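Local coordinates for protein 3-deoxy-manno-octulosonate cytidylyltransferase (Escherichia coli, PDB 1H7E) that catalyses the transfer of CMP from CTP to the eight-carbon sugar KDO, releasing diphosphate and probably activating the sugar for incorporation into bacterial lipopolysaccharide, at residues R15-K19 / G223-P227. Sequence-based numbering, arbitrary orientation.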
ATOM      1  N   ARG A  15      -5.663 -27.563  14.624  1.00100.00           N
ATOM      2  CA  ARG A  15      -6.061 -28.582  13.643  1.00100.00           C
ATOM      3  C   ARG A  15      -4.963 -29.573  13.210  1.00100.00           C
ATOM      4  O   ARG A  15      -5.168 -30.369  12.284  1.00100.00           O
ATOM      5  CB  ARG A  15      -6.713 -27.913  12.420  1.00100.00           C
ATOM      6  CG  ARG A  15      -8.156 -27.448  12.661  1.00100.00           C
ATOM      7  CD  ARG A  15      -8.609 -26.401  11.644  1.00100.00           C
ATOM      8  NE  ARG A  15      -8.505 -26.874  10.264  1.00100.00           N
ATOM      9  CZ  ARG A  15      -7.844 -26.239   9.297  1.00100.00           C
ATOM     10  NH1 ARG A  15      -7.218 -25.093   9.549  1.00 99.78           N
ATOM     11  NH2 ARG A  15      -7.799 -26.758   8.076  1.00 99.48           N
ATOM     12  N   LEU A  16      -3.812 -29.523  13.891  1.00100.00           N
ATOM     13  CA  LEU A  16      -2.668 -30.414  13.637  1.00100.00           C
ATOM     14  C   LEU A  16      -1.694 -30.426  14.828  1.00 99.84           C
ATOM     15  O   LEU A  16      -0.593 -29.864  14.739  1.00100.00           O
ATOM     16  CB  LEU A  16      -1.906 -30.013  12.356  1.00100.00           C
ATOM     17  CG  LEU A  16      -2.417 -30.424  10.965  1.00100.00           C
ATOM     18  CD1 LEU A  16      -1.455 -29.920   9.890  1.00100.00           C
ATOM     19  CD2 LEU A  16      -2.568 -31.942  10.862  1.00100.00           C
ATOM     20  N   PRO A  17      -2.087 -31.064  15.959  1.00 99.00           N
ATOM     21  CA  PRO A  17      -1.232 -31.136  17.158  1.00 96.90           C
ATOM     22  C   PRO A  17       0.097 -31.872  16.909  1.00 93.11           C
ATOM     23  O   PRO A  17       0.114 -33.034  16.485  1.00 93.26           O
ATOM     24  CB  PRO A  17      -2.127 -31.852  18.184  1.00 97.98           C
ATOM     25  CG  PRO A  17      -3.039 -32.690  17.331  1.00 99.08           C
ATOM     26  CD  PRO A  17      -3.374 -31.749  16.194  1.00 99.35           C
ATOM     27  N   GLY A  18       1.203 -31.167  17.154  1.00 88.18           N
ATOM     28  CA  GLY A  18       2.527 -31.732  16.934  1.00 80.98           C
ATOM     29  C   GLY A  18       2.897 -31.676  15.465  1.00 74.73           C
ATOM     30  O   GLY A  18       3.590 -32.552  14.946  1.00 73.69           O
ATOM     31  N   LYS A  19       2.463 -30.603  14.815  1.00 68.65           N
ATOM     32  CA  LYS A  19       2.683 -30.382  13.398  1.00 62.95           C
ATOM     33  C   LYS A  19       4.117 -30.567  12.872  1.00 58.34           C
ATOM     34  O   LYS A  19       4.317 -31.258  11.870  1.00 58.82           O
ATOM     35  CB  LYS A  19       2.124 -29.010  13.012  1.00 65.39           C
ATOM     36  CG  LYS A  19       1.843 -28.840  11.534  1.00 68.14           C
ATOM     37  CD  LYS A  19       1.048 -27.569  11.252  1.00 70.22           C
ATOM     38  CE  LYS A  19       1.826 -26.314  11.604  1.00 72.33           C
ATOM     39  NZ  LYS A  19       1.058 -25.096  11.219  1.00 73.77           N
ATOM     40  N   GLY A 223       2.023 -25.610   1.031  1.00 93.14           N
ATOM     41  CA  GLY A 223       2.464 -25.680   2.415  1.00 96.07           C
ATOM     42  C   GLY A 223       1.467 -26.529   3.186  1.00 98.02           C
ATOM     43  O   GLY A 223       0.288 -26.584   2.823  1.00 98.85           O
ATOM     44  N   VAL A 224       1.925 -27.206   4.235  1.00 98.78           N
ATOM     45  CA  VAL A 224       1.035 -28.064   5.012  1.00 98.99           C
ATOM     46  C   VAL A 224       0.261 -27.331   6.100  1.00 99.30           C
ATOM     47  O   VAL A 224       0.841 -26.833   7.066  1.00 99.35           O
ATOM     48  CB  VAL A 224       1.789 -29.267   5.617  1.00 98.89           C
ATOM     49  CG1 VAL A 224       0.816 -30.187   6.348  1.00 99.15           C
ATOM     50  CG2 VAL A 224       2.528 -30.027   4.521  1.00 98.50           C
ATOM     51  N   ASP A 225      -1.061 -27.311   5.944  1.00 99.99           N
ATOM     52  CA  ASP A 225      -1.978 -26.656   6.883  1.00100.00           C
ATOM     53  C   ASP A 225      -3.173 -27.580   7.160  1.00 99.84           C
ATOM     54  O   ASP A 225      -3.578 -27.773   8.310  1.00 99.14           O
ATOM     55  CB  ASP A 225      -2.478 -25.331   6.282  1.00100.00           C
ATOM     56  CG  ASP A 225      -2.222 -24.127   7.186  1.00100.00           C
ATOM     57  OD1 ASP A 225      -1.421 -24.240   8.146  1.00100.00           O
ATOM     58  OD2 ASP A 225      -2.815 -23.059   6.919  1.00100.00           O
ATOM     59  N   THR A 226      -3.713 -28.160   6.089  1.00100.00           N
ATOM     60  CA  THR A 226      -4.862 -29.070   6.157  1.00100.00           C
ATOM     61  C   THR A 226      -4.457 -30.485   5.680  1.00100.00           C
ATOM     62  O   THR A 226      -3.535 -30.622   4.864  1.00100.00           O
ATOM     63  CB  THR A 226      -6.042 -28.520   5.278  1.00100.00           C
ATOM     64  OG1 THR A 226      -7.216 -29.324   5.452  1.00100.00           O
ATOM     65  CG2 THR A 226      -5.670 -28.508   3.800  1.00 99.45           C
ATOM     66  N   PRO A 227      -5.097 -31.550   6.227  1.00100.00           N
ATOM     67  CA  PRO A 227      -4.834 -32.961   5.879  1.00100.00           C
ATOM     68  C   PRO A 227      -5.204 -33.368   4.440  1.00 99.58           C
ATOM     69  O   PRO A 227      -4.883 -34.472   3.995  1.00 99.16           O
ATOM     70  CB  PRO A 227      -5.652 -33.734   6.922  1.00100.00           C
ATOM     71  CG  PRO A 227      -6.779 -32.795   7.236  1.00100.00           C
ATOM     72  CD  PRO A 227      -6.052 -31.470   7.349  1.00100.00           C
TER
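Three side chains of the 15-19 loop, Arg15, Leu16 and Lys19, reach across to the segment that leads into helix 227-243; Leu16, Asp225 and Arg15 lose the largest and nearly equal areas in the process. The backbones stay well apart, Leu16 CA lying 7.8 Å from Asp225 CA, so side chains of 15-19 span the gap, largely to the main chain of 223-227. Leu16 sits in the middle: its CD1 packs 3.4 Å from the carbonyl Asp225 O and 4.2 Å from Val224 CG1, while Val224 itself is buried further against Leu230 and Val233 of the following helix. Arg15 brings NH2 to 3.7 Å from Thr226 OG1 at the guanidinium edge, with Asp225 O over one face at 4.3 Å from NH2; these are loose polar approaches. Lys19 comes in next to Leu16, its aliphatic CD passing 4.3 Å from Val224 O. Its NZ stands 4.0 Å from Asp225 OD1, opposite charges near each other but beyond a salt bridge; the salt-bridge partner of Lys19 NZ is Asp98. Asp98 also shares a backbone hydrogen bond with Val224, tying the two loops to a third. A type II turn from Leu16 to Lys19, with Gly18 at positive phi, folds the chain back so that Leu16 and Lys19 both face 223-227. The contact thus joins the start of the C-terminal helix to the loop after the first strand of the Rossmann-like, GT-A-type fold, a loop that in relatives of this family probably contributes to nucleotide binding.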